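Local coordinates for protein aspartate aminotransferase (Rhodobacter sphaeroides, PDB 3NRA) that probably catalyses the pyridoxal-phosphate-dependent transfer of an amino group from L-aspartate to 2-oxoglutarate, giving oxaloacetate and L-glutamate, at residues Arg316-Leu320 with Ala331-Gln335; Val364-Pro368 with Ser379-Asn383; Val119-Arg125 with Leu142-Gly148; Lys128-Val132 with Ala178-Leu184. Where two conformers were deposited one is given. Numbering follows the deposited sequence.

Contact 1 (Arg316-Leu320 with Ala331-Gln335); sequences RDELL and ARTPQ
R316-L320 is a turn within helix 304-324, and A331-Q335 is an irregular run that passes it, extended from A331 to P334 and turning at Q335. The nearest CA pairs are R316 with P334 (7.5 Å) and L320 with A331 (7.4 Å). R316, with chi1 to chi3 t, t, p, uses its long side chain in three ways: its CG packs 3.7 Å from P334 CD, NH1 donates to P334 O at 3.1 Å, and T333 CG2 lies over one guanidinium face, 3.6 Å from NH1. Exposed D317 forms a salt bridge with it, OD1 taking R316 NE at 2.9 Å and R316 NH2 at 2.8 Å. E318 and L319 turn to other parts of the fold, E318 to H388 and L319 to L340. One turn on, L320 N bonds R316 O at 3.0 Å, and its branched side chain (m, t) packs on the loop: CD2 is 4.0 Å from A331 CB, while CD1 is 3.9 Å from T333 CG2 and 4.0 Å from P334 CD. T333 OG1 is bonded to E162. Helix 304-324 and strand 339-340 belong to the small C-terminal domain of a fold-type I aminotransferase, while the loop borders the large domain.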
# COMPACT_ATOMS: atom_id res chain seq x y z
N ARG B 316 -3.97 28.01 15.03
CA ARG B 316 -2.53 28.16 15.25
C ARG B 316 -2.22 29.27 16.25
O ARG B 316 -1.51 29.04 17.24
CB ARG B 316 -1.82 28.46 13.93
CG ARG B 316 -0.29 28.54 14.03
CD ARG B 316 0.31 29.27 12.83
NE ARG B 316 0.04 30.71 12.86
CZ ARG B 316 0.58 31.60 12.01
NH1 ARG B 316 1.44 31.23 11.06
NH2 ARG B 316 0.26 32.89 12.14
N ASP B 317 -2.78 30.46 16.01
CA ASP B 317 -2.42 31.64 16.81
C ASP B 317 -2.93 31.58 18.25
O ASP B 317 -2.24 32.03 19.17
CB ASP B 317 -2.95 32.93 16.15
CG ASP B 317 -2.23 33.28 14.85
OD1 ASP B 317 -1.19 32.66 14.54
OD2 ASP B 317 -2.72 34.17 14.13
N GLU B 318 -4.15 31.10 18.45
CA GLU B 318 -4.68 30.99 19.81
C GLU B 318 -4.00 29.86 20.57
O GLU B 318 -3.72 30.01 21.72
CB GLU B 318 -6.21 30.82 19.84
CG GLU B 318 -6.80 31.13 21.26
CD GLU B 318 -8.34 31.09 21.31
OE1 GLU B 318 -8.97 30.59 20.35
OE2 GLU B 318 -8.91 31.56 22.32
N LEU B 319 -3.69 28.75 19.90
CA LEU B 319 -2.93 27.69 20.58
C LEU B 319 -1.56 28.17 20.98
O LEU B 319 -1.10 27.85 22.07
CB LEU B 319 -2.79 26.44 19.72
CG LEU B 319 -4.00 25.49 19.62
CD1 LEU B 319 -3.53 24.10 19.23
CD2 LEU B 319 -4.80 25.40 20.90
N LEU B 320 -0.92 28.95 20.13
CA LEU B 320 0.40 29.48 20.44
C LEU B 320 0.33 30.42 21.63
O LEU B 320 1.15 30.32 22.52
CB LEU B 320 1.01 30.20 19.24
CG LEU B 320 1.66 29.29 18.18
CD1 LEU B 320 2.04 30.12 16.95
CD2 LEU B 320 2.90 28.56 18.76
N ALA B 331 7.70 27.14 21.58
CA ALA B 331 7.15 26.55 20.34
C ALA B 331 7.39 27.46 19.14
O ALA B 331 7.10 28.65 19.21
CB ALA B 331 5.68 26.29 20.51
N ARG B 332 7.93 26.91 18.04
CA ARG B 332 8.06 27.66 16.82
C ARG B 332 6.68 27.91 16.25
O ARG B 332 5.80 27.03 16.33
CB ARG B 332 8.93 26.93 15.76
CG ARG B 332 10.49 27.03 15.99
CD ARG B 332 11.02 28.42 15.76
NE ARG B 332 10.88 28.82 14.37
CZ ARG B 332 11.74 28.54 13.40
NH1 ARG B 332 12.87 27.87 13.65
NH2 ARG B 332 11.48 28.92 12.15
N THR B 333 6.50 29.08 15.66
CA THR B 333 5.32 29.35 14.84
C THR B 333 5.33 28.46 13.64
O THR B 333 6.26 28.55 12.84
CB THR B 333 5.29 30.79 14.36
OG1 THR B 333 5.47 31.66 15.46
CG2 THR B 333 3.93 31.10 13.65
N PRO B 334 4.29 27.61 13.48
CA PRO B 334 4.18 26.85 12.24
C PRO B 334 3.93 27.76 11.04
O PRO B 334 3.20 28.73 11.15
CB PRO B 334 2.94 25.94 12.48
CG PRO B 334 2.65 26.02 13.90
CD PRO B 334 3.17 27.31 14.40
N GLN B 335 4.57 27.46 9.92
CA GLN B 335 4.55 28.32 8.73
C GLN B 335 3.79 27.67 7.57
O GLN B 335 3.28 28.36 6.68
CB GLN B 335 5.96 28.67 8.34
CG GLN B 335 6.66 29.59 9.37
CD GLN B 335 8.18 29.63 9.23
OE1 GLN B 335 8.86 28.59 9.16
NE2 GLN B 335 8.74 30.85 9.27

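Contact 2 (Val364-Pro368 with Ser379-Asn383); sequences VVVTP and SVRLN
Two backbone hydrogen bonds close the antiparallel pair of T367 and R381: T367 N donates to R381 O at 3.0 Å (178°), and R381 N to T367 O at 2.8 Å (164°). They make T367-R381 the hydrogen-bonded pair (CA-CA 4.9 Å) of a beta hairpin whose strands, 364-368 and 380-383, adjoin in the small-domain sheet. The next pair, P368 with V380 (4.8 Å), is non-hydrogen-bonded, so a proline, lacking an amide hydrogen, costs the pairing nothing there. T367 (chi1 m) and R381 (t, t, p) share one face of the sheet, where R381 NH1 is held by N190; the setting resembles that of the arginine that receives the substrate's alpha-carboxylate in related aminotransferases. P368 and V380 point to the opposite face, where V380 meets V355 of helix 351-362. V366, where the strand is interrupted, points at the partner strand and is buried against L358 of that helix and I398 of helix 388-404, where a branched apolar side chain fits: CG2 is 3.6 Å from V380 CB and CG1 4.0 Å from L382 CD1. On the T367 face a water accepts from R381 NE at 2.8 Å, sits 2.8 Å from T367 OG1 and donates weakly to R381 O at 3.1 Å.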
# COMPACT_ATOMS: atom_id res chain seq x y z
N VAL B 364 -6.45 14.24 26.68
CA VAL B 364 -5.70 14.75 25.54
C VAL B 364 -4.71 13.69 25.07
O VAL B 364 -3.94 13.16 25.87
CB VAL B 364 -4.98 16.03 25.93
CG1 VAL B 364 -3.97 16.42 24.92
CG2 VAL B 364 -6.00 17.16 26.13
N VAL B 365 -4.77 13.34 23.79
CA VAL B 365 -3.72 12.53 23.15
C VAL B 365 -2.77 13.46 22.43
O VAL B 365 -3.20 14.21 21.55
CB VAL B 365 -4.29 11.52 22.09
CG1 VAL B 365 -3.18 10.65 21.54
CG2 VAL B 365 -5.44 10.65 22.70
N VAL B 366 -1.47 13.39 22.77
CA VAL B 366 -0.42 14.09 22.00
C VAL B 366 0.65 13.10 21.65
O VAL B 366 0.71 12.02 22.25
CB VAL B 366 0.19 15.27 22.81
CG1 VAL B 366 -0.89 16.24 23.25
CG2 VAL B 366 1.00 14.76 24.03
N THR B 367 1.50 13.43 20.68
CA THR B 367 2.47 12.48 20.19
C THR B 367 3.80 12.70 20.87
O THR B 367 4.29 13.83 20.91
CB THR B 367 2.65 12.58 18.68
OG1 THR B 367 1.38 12.51 18.06
CG2 THR B 367 3.56 11.43 18.15
N PRO B 368 4.41 11.64 21.40
CA PRO B 368 5.66 11.89 22.12
C PRO B 368 6.75 12.36 21.21
O PRO B 368 6.81 11.94 20.07
CB PRO B 368 6.02 10.53 22.72
CG PRO B 368 5.01 9.57 22.26
CD PRO B 368 3.88 10.30 21.64
N SER B 379 9.69 17.27 24.11
CA SER B 379 8.63 17.87 23.28
C SER B 379 7.48 16.90 23.01
O SER B 379 7.64 15.71 23.16
CB SER B 379 9.24 18.37 21.96
OG SER B 379 10.22 19.37 22.24
N VAL B 380 6.31 17.44 22.66
CA VAL B 380 5.19 16.66 22.18
C VAL B 380 4.65 17.32 20.91
O VAL B 380 4.80 18.53 20.73
CB VAL B 380 4.04 16.57 23.24
CG1 VAL B 380 4.53 15.82 24.51
CG2 VAL B 380 3.47 17.99 23.59
N ARG B 381 4.09 16.51 20.00
CA ARG B 381 3.50 17.04 18.79
C ARG B 381 1.98 17.09 18.92
O ARG B 381 1.37 16.15 19.45
CB ARG B 381 3.87 16.21 17.56
CG ARG B 381 3.70 16.96 16.27
CD ARG B 381 3.70 16.09 15.08
NE ARG B 381 2.55 15.16 15.10
CZ ARG B 381 2.41 14.11 14.30
NH1 ARG B 381 3.30 13.85 13.36
NH2 ARG B 381 1.32 13.33 14.42
N LEU B 382 1.39 18.19 18.44
CA LEU B 382 -0.04 18.35 18.31
C LEU B 382 -0.37 18.52 16.86
O LEU B 382 0.23 19.34 16.20
CB LEU B 382 -0.49 19.59 19.07
CG LEU B 382 -0.64 19.44 20.60
CD1 LEU B 382 0.69 19.31 21.26
CD2 LEU B 382 -1.42 20.64 21.18
N ASN B 383 -1.34 17.78 16.37
CA ASN B 383 -1.98 18.14 15.11
C ASN B 383 -3.20 19.00 15.45
O ASN B 383 -4.18 18.49 16.00
CB ASN B 383 -2.37 16.89 14.29
CG ASN B 383 -3.03 17.24 12.94
OD1 ASN B 383 -3.84 18.16 12.86
ND2 ASN B 383 -2.69 16.48 11.89
O HOH W 1 0.37 14.84 16.84

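Contact 3 (Val119-Arg125 with Leu142-Gly148); sequences VAATVAR and LVEFFEG
This is apolar packing, without hydrogen bonds, between the C-terminal ends of helices 110-120 and 137-145, which precede and follow strand 128-133 in the chain and pack against each other over it, in the alpha/beta large domain and beside the second subunit. The CA atoms of V119 and L142 are 6.8 Å apart, those of R125 and E147 4.7 Å. F146 (chi1 m, chi2 -72°) is the central wedge: A120 CA makes a CH-pi contact over its face, 3.9 Å from the centroid, and small A120 admits the ring, its CB 3.4 Å from F146 CZ. V119 (t) reaches F146 CD2 with CG1 at 4.0 Å and L142 CD1 with CG2 at 3.9 Å. F146 also packs on F145 of the second subunit. A Schellman motif with E147 at positive phi (57°) ends helix 137-145, G148 N bonding V143 O at 3.0 Å. At the exposed rim R125 NE stays 4.0 Å from E147 OE1, beyond a salt bridge. An ideal CB on G148 would lie 2.8 Å from V123 CG1, a clash.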
# COMPACT_ATOMS: atom_id res chain seq x y z
N VAL B 119 12.09 5.62 -0.94
CA VAL B 119 13.25 5.12 -0.19
C VAL B 119 13.68 3.75 -0.74
O VAL B 119 14.89 3.49 -0.91
CB VAL B 119 12.94 5.03 1.30
CG1 VAL B 119 14.14 4.45 2.07
CG2 VAL B 119 12.54 6.44 1.87
N ALA B 120 12.71 2.89 -1.06
CA ALA B 120 13.01 1.54 -1.63
C ALA B 120 13.78 1.65 -2.94
O ALA B 120 14.68 0.85 -3.19
CB ALA B 120 11.74 0.75 -1.85
N ALA B 121 13.40 2.63 -3.76
CA ALA B 121 14.05 2.86 -5.08
C ALA B 121 15.42 3.56 -5.01
O ALA B 121 16.12 3.66 -6.03
CB ALA B 121 13.12 3.63 -5.95
N THR B 122 15.82 4.06 -3.83
CA THR B 122 17.01 4.87 -3.71
C THR B 122 18.04 4.38 -2.66
O THR B 122 19.20 4.75 -2.74
CB THR B 122 16.67 6.35 -3.44
OG1 THR B 122 15.93 6.47 -2.21
CG2 THR B 122 15.85 6.93 -4.58
N VAL B 123 17.62 3.54 -1.70
CA VAL B 123 18.52 3.09 -0.64
C VAL B 123 18.78 1.56 -0.73
O VAL B 123 17.86 0.76 -0.67
CB VAL B 123 17.98 3.45 0.75
CG1 VAL B 123 18.97 2.99 1.83
CG2 VAL B 123 17.69 4.98 0.85
N ALA B 124 20.03 1.21 -0.93
CA ALA B 124 20.45 -0.18 -0.88
C ALA B 124 21.15 -0.44 0.43
O ALA B 124 21.55 0.48 1.14
CB ALA B 124 21.40 -0.49 -2.05
N ARG B 125 21.37 -1.71 0.71
CA ARG B 125 22.04 -2.15 1.92
C ARG B 125 23.42 -1.48 2.10
O ARG B 125 24.29 -1.56 1.22
CB ARG B 125 22.17 -3.67 1.86
CG ARG B 125 23.00 -4.27 2.98
CD ARG B 125 22.64 -5.73 3.21
NE ARG B 125 23.81 -6.53 3.54
CZ ARG B 125 24.66 -7.07 2.65
NH1 ARG B 125 24.51 -6.87 1.32
NH2 ARG B 125 25.68 -7.81 3.08
N LEU B 142 12.39 3.73 7.73
CA LEU B 142 12.54 3.34 6.35
C LEU B 142 13.99 3.08 5.97
O LEU B 142 14.32 2.03 5.38
CB LEU B 142 11.95 4.38 5.44
CG LEU B 142 10.43 4.31 5.33
CD1 LEU B 142 9.92 5.54 4.66
CD2 LEU B 142 10.01 3.04 4.57
N VAL B 143 14.88 4.02 6.33
CA VAL B 143 16.31 3.86 6.06
C VAL B 143 16.83 2.57 6.68
O VAL B 143 17.50 1.79 6.04
CB VAL B 143 17.15 5.08 6.56
CG1 VAL B 143 18.59 4.78 6.49
CG2 VAL B 143 16.81 6.37 5.69
N GLU B 144 16.43 2.32 7.91
CA GLU B 144 16.97 1.19 8.62
C GLU B 144 16.34 -0.16 8.17
O GLU B 144 17.05 -1.17 8.12
CB GLU B 144 16.91 1.45 10.15
CG GLU B 144 18.12 2.40 10.58
CD GLU B 144 18.06 2.96 12.01
OE1 GLU B 144 17.05 2.74 12.72
OE2 GLU B 144 19.06 3.63 12.42
N PHE B 145 15.09 -0.14 7.72
CA PHE B 145 14.47 -1.31 7.13
C PHE B 145 15.16 -1.77 5.85
O PHE B 145 15.30 -2.97 5.61
CB PHE B 145 13.01 -1.04 6.81
CG PHE B 145 12.28 -2.25 6.29
CD1 PHE B 145 12.08 -3.35 7.10
CD2 PHE B 145 11.84 -2.31 4.98
CE1 PHE B 145 11.40 -4.47 6.62
CE2 PHE B 145 11.17 -3.44 4.50
CZ PHE B 145 10.97 -4.51 5.32
N PHE B 146 15.60 -0.82 5.04
CA PHE B 146 16.37 -1.16 3.86
C PHE B 146 17.90 -1.30 4.16
O PHE B 146 18.72 -1.36 3.24
CB PHE B 146 16.05 -0.17 2.74
CG PHE B 146 14.65 -0.37 2.15
CD1 PHE B 146 14.37 -1.47 1.35
CD2 PHE B 146 13.64 0.49 2.45
CE1 PHE B 146 13.08 -1.68 0.85
CE2 PHE B 146 12.35 0.29 1.96
CZ PHE B 146 12.08 -0.80 1.16
N GLU B 147 18.26 -1.43 5.44
CA GLU B 147 19.64 -1.66 5.89
C GLU B 147 20.63 -0.58 5.42
O GLU B 147 21.84 -0.83 5.29
CB GLU B 147 20.11 -3.06 5.50
CG GLU B 147 19.18 -4.21 6.04
CD GLU B 147 19.82 -5.62 5.88
OE1 GLU B 147 20.99 -5.83 6.33
OE2 GLU B 147 19.14 -6.52 5.31
N GLY B 148 20.11 0.65 5.25
CA GLY B 148 20.95 1.83 5.10
C GLY B 148 21.43 2.32 6.44
O GLY B 148 20.91 1.92 7.48

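Contact 4 (Lys128-Val132 with Ala178-Leu184); sequences KVAIV and AGARVFL
Backbone hydrogen bonds join parallel strands 128-132 and 182-184, neighbours in the large-domain sheet, whose axes approach to 4.7 Å at -21°. A130 pairs with F183: A130 N donates to V182 O at 2.9 Å, and L184 N to A130 O at 3.2 Å. Two waters bridge where direct bonds are weak or absent: one donates to K128 O (2.6 Å) and accepts from R181 N (2.8 Å), themselves 3.5 Å apart; another links V132 N (3.0 Å) to L184 O (2.7 Å). G179, at phi 123°, ends helix 169-177 in a Schellman motif, and K128 NZ donates to A178 O at 3.0 Å. Toward helix 169-177, small A130 accommodates the F183 ring (CB to CD1 3.5 Å), and V132 CG2 meets F183 CE1 at 3.7 Å; on the other face V129 CG1 lies 4.1 Å from V182 CG1, and I131 CD1 3.9 Å from L184 CB. The faces are apolar, direct bonds and water join the backbones, and partly exposed K128 and exposed R181 (bonded to F176) keep to the open end.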
# COMPACT_ATOMS: atom_id res chain seq x y z
N LYS B 128 24.71 5.19 2.98
CA LYS B 128 24.47 6.29 3.90
C LYS B 128 23.33 7.22 3.42
O LYS B 128 23.26 7.59 2.26
CB LYS B 128 25.75 7.07 4.12
CG LYS B 128 26.71 6.32 5.02
CD LYS B 128 28.10 6.87 4.96
CE LYS B 128 29.03 6.07 5.86
NZ LYS B 128 30.40 6.13 5.41
N VAL B 129 22.42 7.54 4.32
CA VAL B 129 21.29 8.40 4.03
C VAL B 129 21.23 9.50 5.05
O VAL B 129 21.22 9.22 6.23
CB VAL B 129 19.96 7.60 4.07
CG1 VAL B 129 18.80 8.49 3.63
CG2 VAL B 129 20.05 6.33 3.21
N ALA B 130 21.23 10.76 4.58
CA ALA B 130 21.08 11.94 5.46
C ALA B 130 19.62 12.09 5.86
O ALA B 130 18.73 12.16 4.99
CB ALA B 130 21.57 13.22 4.76
N ILE B 131 19.37 12.13 7.16
CA ILE B 131 18.00 12.25 7.72
C ILE B 131 18.04 13.36 8.74
O ILE B 131 18.99 13.45 9.54
CB ILE B 131 17.56 10.93 8.41
CG1 ILE B 131 17.44 9.79 7.37
CG2 ILE B 131 16.23 11.10 9.23
CD1 ILE B 131 16.39 10.01 6.34
N VAL B 132 17.04 14.24 8.69
CA VAL B 132 16.93 15.36 9.62
C VAL B 132 16.38 14.87 10.98
O VAL B 132 15.56 13.97 11.03
CB VAL B 132 16.00 16.46 9.05
CG1 VAL B 132 15.87 17.66 10.05
CG2 VAL B 132 16.50 16.94 7.67
N ALA B 178 30.93 12.20 3.72
CA ALA B 178 31.09 10.87 4.31
C ALA B 178 30.57 9.72 3.41
O ALA B 178 30.84 8.57 3.68
CB ALA B 178 30.42 10.81 5.65
N GLY B 179 29.82 10.06 2.36
CA GLY B 179 29.36 9.06 1.38
C GLY B 179 27.84 8.98 1.19
O GLY B 179 27.36 8.18 0.39
N ALA B 180 27.09 9.78 1.94
CA ALA B 180 25.63 9.82 1.77
C ALA B 180 25.29 10.31 0.35
O ALA B 180 25.77 11.36 -0.08
CB ALA B 180 25.00 10.70 2.80
N ARG B 181 24.52 9.51 -0.38
CA ARG B 181 24.05 9.92 -1.72
C ARG B 181 22.56 10.01 -1.81
O ARG B 181 22.00 10.24 -2.92
CB ARG B 181 24.60 8.95 -2.78
CG ARG B 181 26.14 8.99 -2.91
CD ARG B 181 26.62 10.33 -3.55
NE ARG B 181 28.07 10.45 -3.60
CZ ARG B 181 28.85 11.02 -2.66
NH1 ARG B 181 28.36 11.53 -1.51
NH2 ARG B 181 30.18 11.06 -2.86
N VAL B 182 21.89 9.92 -0.65
CA VAL B 182 20.49 10.29 -0.52
C VAL B 182 20.26 11.23 0.68
O VAL B 182 20.86 11.04 1.75
CB VAL B 182 19.60 9.05 -0.37
CG1 VAL B 182 18.09 9.45 -0.28
CG2 VAL B 182 19.85 8.07 -1.51
N PHE B 183 19.37 12.22 0.50
CA PHE B 183 18.86 13.07 1.57
C PHE B 183 17.32 13.13 1.49
O PHE B 183 16.78 13.44 0.45
CB PHE B 183 19.45 14.47 1.41
CG PHE B 183 18.90 15.51 2.39
CD1 PHE B 183 18.86 15.26 3.76
CD2 PHE B 183 18.53 16.78 1.94
CE1 PHE B 183 18.42 16.21 4.64
CE2 PHE B 183 18.04 17.73 2.83
CZ PHE B 183 17.99 17.44 4.19
N LEU B 184 16.65 12.83 2.61
CA LEU B 184 15.20 12.79 2.72
C LEU B 184 14.81 13.78 3.79
O LEU B 184 15.41 13.77 4.89
CB LEU B 184 14.75 11.39 3.14
CG LEU B 184 13.33 11.24 3.67
CD1 LEU B 184 12.25 11.63 2.60
CD2 LEU B 184 13.11 9.83 4.22
O HOH W 2 23.65 6.87 -0.17
O HOH W 3 14.36 13.61 7.38

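How the contacts relate
Contacts 3 and 4 belong to the large domain, with centres about 11 Å apart, and share one hydrophobic layer: V143 CG2 of contact 3 lies 3.6 Å from V129 CG1 of contact 4, so the packed helix ends cover a face of the parallel part of the mixed sheet. Contacts 1 and 2, centres about 14 Å apart without touching, lie in the small domain, though the loop of contact 1 also borders the large one. All four are mainly buried, though 3 and 4 have charged residues at an exposed rim. Contacts 2 and 4 rest on backbone hydrogen bonds, antiparallel against parallel, whereas 1 combines a side-chain-to-carbonyl bond with leucine packing and 3 is apolar.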